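Local coordinates for protein putative enoyl-CoA hydratase/isomerase (Mycobacterium abscessus, PDB 4MI2) that probably isomerises an epoxide of phenylacetyl-CoA during phenylacetate degradation, working as a trimeric, crotonase-like member of the enoyl-CoA hydratase/isomerase family, at residues A154-L159 and A167-G172; V105-A110 and E216-L221; H84-V89 and A147-L152. One frame throughout, in Å; residues are numbered along the deposited sequence.

Interaction 1 of 3, residues A154-L159 and A167-G172; sequences ASLPRL and AMFLLG
L156 reaches across from helix 152-160 to meet M168 and F169 of helix 162-171, two helices that follow one another with barely a turn between them in this crotonase-like fold. The leucine and the phenylalanine advance from opposite directions. One methyl of the leucine makes the nearest approaches: L156 CD2 lies 3.8 Å from F169 CE2, and its next ring neighbour is F169 CD2, at 4.1 Å. The same methyl also serves M168, standing 4.1 Å from M168 SD and 4.2 Å from M168 CB, and it therefore sits in the notch between two consecutive side chains of the partner helix. Two torsions put it there: chi1 (-173°) points the branch of L156 outward from its own helix, and chi2 makes CD2 the outermost methyl, anti to CA. On the other side, the M168 chain runs extended as far as SD and then bends at chi3 (67°).

All three residues are buried, and the wider shell is mostly apolar. L156 also rests on L124 of helix 118-124 and on L185, M168 on I160, and F169 on T139 and A148. The contact lies at a subunit boundary too, because the F169 ring packs on V217 of the second subunit.

P157 follows the leucine and kinks its helix, since the proline N has no bond to give to the preceding turn. The next residue shows how this helix is tied to its neighbour in the trimer: R158 donates through NE and NH2 to backbone carbonyls of N224, A225 and A227 of the second subunit. Its guanidinium group is lined on one face by A154, whose CB stands 3.6 Å above the plane of R158, over the centre of the group.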
# COMPACT_ATOMS: atom_id res chain seq x y z
N ALA B 154 12.47 1.86 0.23
CA ALA B 154 11.29 1.86 1.08
C ALA B 154 10.28 2.93 0.63
O ALA B 154 9.10 2.63 0.42
CB ALA B 154 11.70 2.10 2.52
N SER B 155 10.74 4.16 0.51
CA SER B 155 9.86 5.29 0.25
C SER B 155 9.15 5.20 -1.11
O SER B 155 7.98 5.55 -1.21
CB SER B 155 10.62 6.61 0.37
OG SER B 155 11.66 6.69 -0.59
N LEU B 156 9.83 4.72 -2.14
CA LEU B 156 9.19 4.66 -3.45
C LEU B 156 8.02 3.67 -3.47
O LEU B 156 6.92 4.05 -3.87
CB LEU B 156 10.20 4.40 -4.58
CG LEU B 156 9.63 4.49 -6.01
CD1 LEU B 156 9.11 5.89 -6.33
CD2 LEU B 156 10.68 4.09 -7.02
N PRO B 157 8.23 2.41 -3.05
CA PRO B 157 7.05 1.52 -3.11
C PRO B 157 5.94 1.91 -2.13
O PRO B 157 4.76 1.66 -2.42
CB PRO B 157 7.62 0.13 -2.76
CG PRO B 157 8.97 0.38 -2.19
CD PRO B 157 9.46 1.65 -2.81
N ARG B 158 6.31 2.50 -1.00
CA ARG B 158 5.32 2.96 -0.02
C ARG B 158 4.42 4.06 -0.59
O ARG B 158 3.28 4.17 -0.19
CB ARG B 158 6.00 3.42 1.28
CG ARG B 158 6.48 2.25 2.13
CD ARG B 158 7.20 2.70 3.39
NE ARG B 158 8.07 1.65 3.93
CZ ARG B 158 8.88 1.80 4.97
NH1 ARG B 158 8.92 2.97 5.62
NH2 ARG B 158 9.65 0.79 5.38
N LEU B 159 4.95 4.86 -1.52
CA LEU B 159 4.18 5.93 -2.17
C LEU B 159 3.38 5.46 -3.38
O LEU B 159 2.22 5.82 -3.51
CB LEU B 159 5.08 7.09 -2.61
CG LEU B 159 5.77 7.97 -1.55
CD1 LEU B 159 6.31 9.22 -2.22
CD2 LEU B 159 4.82 8.37 -0.43
N ALA B 167 9.02 -1.58 -11.48
CA ALA B 167 9.30 -1.21 -12.86
C ALA B 167 10.27 -0.04 -12.91
O ALA B 167 11.21 -0.07 -13.70
CB ALA B 167 8.01 -0.88 -13.61
N MET B 168 10.06 0.98 -12.09
CA MET B 168 10.96 2.13 -12.08
C MET B 168 12.40 1.70 -11.81
O MET B 168 13.31 2.13 -12.51
CB MET B 168 10.52 3.21 -11.08
CG MET B 168 9.31 4.01 -11.54
SD MET B 168 8.91 5.44 -10.52
CE MET B 168 10.34 6.47 -10.84
N PHE B 169 12.60 0.87 -10.79
CA PHE B 169 13.94 0.42 -10.42
C PHE B 169 14.54 -0.51 -11.46
O PHE B 169 15.69 -0.31 -11.86
CB PHE B 169 13.94 -0.29 -9.05
CG PHE B 169 14.15 0.63 -7.88
CD1 PHE B 169 15.38 1.26 -7.69
CD2 PHE B 169 13.15 0.85 -6.95
CE1 PHE B 169 15.59 2.09 -6.60
CE2 PHE B 169 13.36 1.67 -5.87
CZ PHE B 169 14.58 2.30 -5.69
N LEU B 170 13.77 -1.51 -11.89
CA LEU B 170 14.30 -2.54 -12.79
C LEU B 170 14.38 -2.12 -14.28
O LEU B 170 15.34 -2.46 -14.96
CB LEU B 170 13.51 -3.85 -12.66
CG LEU B 170 13.53 -4.60 -11.33
CD1 LEU B 170 12.80 -5.92 -11.50
CD2 LEU B 170 14.95 -4.85 -10.83
N LEU B 171 13.39 -1.39 -14.78
CA LEU B 171 13.37 -1.00 -16.19
C LEU B 171 13.88 0.42 -16.46
O LEU B 171 14.10 0.79 -17.60
CB LEU B 171 11.96 -1.15 -16.77
CG LEU B 171 11.38 -2.56 -16.66
CD1 LEU B 171 9.91 -2.59 -17.10
CD2 LEU B 171 12.20 -3.55 -17.47
N GLY B 172 14.09 1.20 -15.41
CA GLY B 172 14.58 2.56 -15.55
C GLY B 172 13.53 3.51 -16.10
O GLY B 172 13.86 4.56 -16.63

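Interaction 2 of 3, residues V105-A110 and E216-L221; sequences VPVVVA and EVKELL
The flat group in this contact is the V105 carbonyl, and the ammonium of K218 meets it from above the carbonyl plane. K218 NZ donates to V105 O at 2.8 Å, tilted 36° out of that plane, with a C=O...N angle of 144°. Fully stretched from CB to NZ, the lysine bridges the gap from helix 211-223. Beside the bond, V107 CG2 approaches K218 NZ to 3.9 Å, the two side chains crossing obliquely.

The nitrogen is gripped by more than this one carbonyl: I103 O accepts another bond from it, and D127 OD2 forms a salt bridge. That same carboxylate oxygen accepts the backbone N of V107, so the aspartate joins the lysine to the start of the strand. This probably offsets the cost of burying the lysine's charge. P106 packs on L206 and F214, and on L170 of the third subunit. In this crotonase-like fold, a buried lysine thus pins a late helix, itself part of a subunit interface, to the entrance of a central strand of the main sheet.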
# COMPACT_ATOMS: atom_id res chain seq x y z
N VAL B 105 7.56 18.38 12.61
CA VAL B 105 6.54 19.25 12.02
C VAL B 105 6.38 18.92 10.53
O VAL B 105 7.15 18.11 10.00
CB VAL B 105 6.85 20.75 12.26
CG1 VAL B 105 7.19 20.96 13.74
CG2 VAL B 105 7.98 21.25 11.38
N PRO B 106 5.36 19.50 9.87
CA PRO B 106 5.13 19.16 8.47
C PRO B 106 6.24 19.65 7.54
O PRO B 106 6.75 20.74 7.72
CB PRO B 106 3.81 19.87 8.16
CG PRO B 106 3.12 19.99 9.48
CD PRO B 106 4.24 20.27 10.44
N VAL B 107 6.59 18.83 6.56
CA VAL B 107 7.65 19.15 5.59
C VAL B 107 7.04 19.13 4.21
O VAL B 107 6.44 18.14 3.82
CB VAL B 107 8.80 18.13 5.64
CG1 VAL B 107 9.88 18.47 4.61
CG2 VAL B 107 9.40 18.06 7.03
N VAL B 108 7.21 20.24 3.49
CA VAL B 108 6.68 20.42 2.14
C VAL B 108 7.88 20.53 1.21
O VAL B 108 8.89 21.13 1.59
CB VAL B 108 5.86 21.71 2.04
CG1 VAL B 108 5.17 21.82 0.69
CG2 VAL B 108 4.84 21.78 3.17
N VAL B 109 7.76 19.98 -0.00
CA VAL B 109 8.83 20.11 -0.99
C VAL B 109 8.27 20.56 -2.34
O VAL B 109 7.20 20.13 -2.77
CB VAL B 109 9.66 18.81 -1.11
CG1 VAL B 109 8.81 17.66 -1.64
CG2 VAL B 109 10.90 19.02 -1.97
N ALA B 110 9.00 21.49 -2.97
CA ALA B 110 8.67 22.03 -4.28
C ALA B 110 9.64 21.42 -5.28
O ALA B 110 10.85 21.56 -5.13
CB ALA B 110 8.80 23.55 -4.29
N GLU B 216 1.79 15.22 16.42
CA GLU B 216 1.21 13.98 16.95
C GLU B 216 0.65 13.08 15.84
O GLU B 216 0.93 11.90 15.81
CB GLU B 216 0.09 14.30 17.97
CG GLU B 216 0.59 14.92 19.26
CD GLU B 216 1.06 13.91 20.29
OE1 GLU B 216 1.10 12.69 19.99
OE2 GLU B 216 1.40 14.33 21.41
N VAL B 217 -0.14 13.65 14.94
CA VAL B 217 -0.77 12.82 13.91
C VAL B 217 0.28 12.20 12.95
O VAL B 217 0.18 11.03 12.56
CB VAL B 217 -1.91 13.58 13.17
CG1 VAL B 217 -1.37 14.58 12.16
CG2 VAL B 217 -2.87 12.60 12.51
N LYS B 218 1.32 12.97 12.63
CA LYS B 218 2.41 12.49 11.77
C LYS B 218 3.14 11.30 12.41
O LYS B 218 3.51 10.35 11.73
CB LYS B 218 3.38 13.64 11.48
CG LYS B 218 4.67 13.27 10.77
CD LYS B 218 5.34 14.52 10.22
CE LYS B 218 6.78 14.27 9.83
NZ LYS B 218 7.46 15.47 9.27
N GLU B 219 3.34 11.36 13.72
CA GLU B 219 3.99 10.29 14.46
C GLU B 219 3.04 9.10 14.61
O GLU B 219 3.47 7.95 14.55
CB GLU B 219 4.47 10.81 15.82
CG GLU B 219 5.17 9.79 16.71
CD GLU B 219 6.50 9.30 16.18
OE1 GLU B 219 6.98 9.75 15.11
OE2 GLU B 219 7.08 8.41 16.84
N LEU B 220 1.75 9.37 14.80
CA LEU B 220 0.76 8.28 14.81
C LEU B 220 0.75 7.53 13.49
O LEU B 220 0.78 6.30 13.48
CB LEU B 220 -0.65 8.80 15.09
CG LEU B 220 -1.01 9.20 16.53
CD1 LEU B 220 -2.39 9.83 16.52
CD2 LEU B 220 -0.96 8.02 17.50
N LEU B 221 0.71 8.27 12.38
CA LEU B 221 0.74 7.66 11.04
C LEU B 221 1.96 6.77 10.85
O LEU B 221 1.85 5.66 10.33
CB LEU B 221 0.70 8.73 9.95
CG LEU B 221 -0.64 9.43 9.74
CD1 LEU B 221 -0.47 10.74 8.97
CD2 LEU B 221 -1.61 8.51 9.01

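Interaction 3 of 3, residues H84-V89 and A147-L152; sequences HAMDTV and AADSAL
The carboxylate of D149 is held at both oxygens while it faces M86 and V89 across the contact, in the loop that leads into helix 152-160 of this crotonase-like fold. D149 OD1 accepts S150 OG at 3.0 Å, on its anti side and 20° out of the carboxylate plane. D149 OD2 takes its bond from Q240 NE2 of the second subunit, whose Q240 OE1 in turn accepts the backbone N of A147. One glutamine from a neighbouring chain thereby holds two points of the loop.

Toward the start of helix 87-102 the aspartate meets two apolar side chains, V89 and M86. V89 offers a different methyl to each part of the aspartate: V89 CG1 lies 3.8 Å from D149 CB, and V89 CG2 lies 3.8 Å from D149 OD2. M86, bent at both chi2 and chi3, meets the aspartate at about a right angle, its methyl turned to the same carboxylate oxygen.

The backbone curls tightly here. D149 to L152 form a type I' turn, with S150 and A151 both at positive phi, and A151 takes the N-cap position of helix 152-160. Its backbone N is hydrogen-bonded to E236 OE1 of the second subunit. The turn is closed by L152 N, 3.3 Å from D149 O.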
# COMPACT_ATOMS: atom_id res chain seq x y z
N HIS B 84 35.58 1.22 -1.77
CA HIS B 84 34.98 2.12 -0.80
C HIS B 84 34.33 3.35 -1.44
O HIS B 84 34.04 4.33 -0.76
CB HIS B 84 36.03 2.53 0.22
CG HIS B 84 36.65 1.37 0.93
ND1 HIS B 84 37.98 1.04 0.81
CD2 HIS B 84 36.10 0.44 1.75
CE1 HIS B 84 38.23 -0.04 1.53
NE2 HIS B 84 37.11 -0.42 2.11
N ALA B 85 34.04 3.28 -2.74
CA ALA B 85 33.52 4.44 -3.48
C ALA B 85 32.14 4.91 -2.99
O ALA B 85 31.77 6.05 -3.23
CB ALA B 85 33.48 4.16 -4.97
N MET B 86 31.40 4.02 -2.33
CA MET B 86 30.07 4.37 -1.84
C MET B 86 30.03 4.66 -0.34
O MET B 86 28.94 4.71 0.23
CB MET B 86 29.06 3.28 -2.20
CG MET B 86 28.91 3.05 -3.70
SD MET B 86 28.46 4.54 -4.63
CE MET B 86 26.69 4.63 -4.35
N ASP B 87 31.19 4.90 0.27
CA ASP B 87 31.28 5.37 1.66
C ASP B 87 30.31 6.51 1.98
O ASP B 87 29.76 6.60 3.08
CB ASP B 87 32.69 5.91 1.94
CG ASP B 87 33.69 4.83 2.31
OD1 ASP B 87 33.32 3.64 2.38
OD2 ASP B 87 34.86 5.20 2.53
N THR B 88 30.15 7.40 1.02
CA THR B 88 29.30 8.57 1.16
C THR B 88 27.84 8.24 1.55
O THR B 88 27.19 9.05 2.22
CB THR B 88 29.34 9.43 -0.12
OG1 THR B 88 28.75 10.70 0.16
CG2 THR B 88 28.63 8.75 -1.28
N VAL B 89 27.34 7.07 1.16
CA VAL B 89 25.99 6.66 1.54
C VAL B 89 25.86 6.61 3.06
O VAL B 89 24.91 7.13 3.65
CB VAL B 89 25.58 5.28 0.94
CG1 VAL B 89 24.17 4.91 1.36
CG2 VAL B 89 25.67 5.32 -0.59
N ALA B 147 22.02 -0.06 -6.94
CA ALA B 147 20.69 -0.55 -6.57
C ALA B 147 19.77 0.56 -6.04
O ALA B 147 18.80 0.93 -6.71
CB ALA B 147 20.82 -1.69 -5.57
N ALA B 148 20.08 1.08 -4.86
CA ALA B 148 19.24 2.09 -4.20
C ALA B 148 19.92 2.64 -2.96
O ALA B 148 20.64 1.91 -2.26
CB ALA B 148 17.90 1.50 -3.79
N ASP B 149 19.71 3.93 -2.71
CA ASP B 149 20.04 4.55 -1.44
C ASP B 149 19.06 5.70 -1.14
O ASP B 149 18.05 5.86 -1.82
CB ASP B 149 21.51 4.98 -1.39
CG ASP B 149 21.91 5.93 -2.50
OD1 ASP B 149 21.28 7.01 -2.64
OD2 ASP B 149 22.90 5.62 -3.22
N SER B 150 19.33 6.44 -0.07
CA SER B 150 18.47 7.55 0.35
C SER B 150 17.04 7.10 0.69
O SER B 150 16.09 7.87 0.50
CB SER B 150 18.46 8.65 -0.72
OG SER B 150 19.78 9.03 -1.03
N ALA B 151 16.92 5.87 1.19
CA ALA B 151 15.66 5.28 1.66
C ALA B 151 14.65 4.95 0.55
O ALA B 151 13.51 4.54 0.82
CB ALA B 151 15.01 6.15 2.71
N LEU B 152 15.10 5.06 -0.70
CA LEU B 152 14.23 4.94 -1.86
C LEU B 152 13.68 3.52 -2.04
O LEU B 152 12.59 3.36 -2.59
CB LEU B 152 14.98 5.40 -3.10
CG LEU B 152 14.27 6.17 -4.20
CD1 LEU B 152 13.33 7.25 -3.69
CD2 LEU B 152 15.34 6.78 -5.09

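In the fold
From the N terminus, residues 84-89 open the loop of interaction 3; after helix 87-102, residues 105-110, leading into strand 107-111, open interaction 2. Interaction 3 closes at residues 147-152, tying a helix start to the loop before helix 152-160, and crosses interaction 2. Interaction 1 follows in series, joining two successive helices, nested within the span that interaction 2 closes at residues 216-221, where sheet meets late helix. Interactions 1 and 3 touch, F169 CE1 lying 3.4 Å from A147 O, whereas interaction 2 stays apart, its nearest atoms about 9 Å from interaction 1. Between subunits the two regions do meet, helix 162-171 of one copy against helix 211-223 of another.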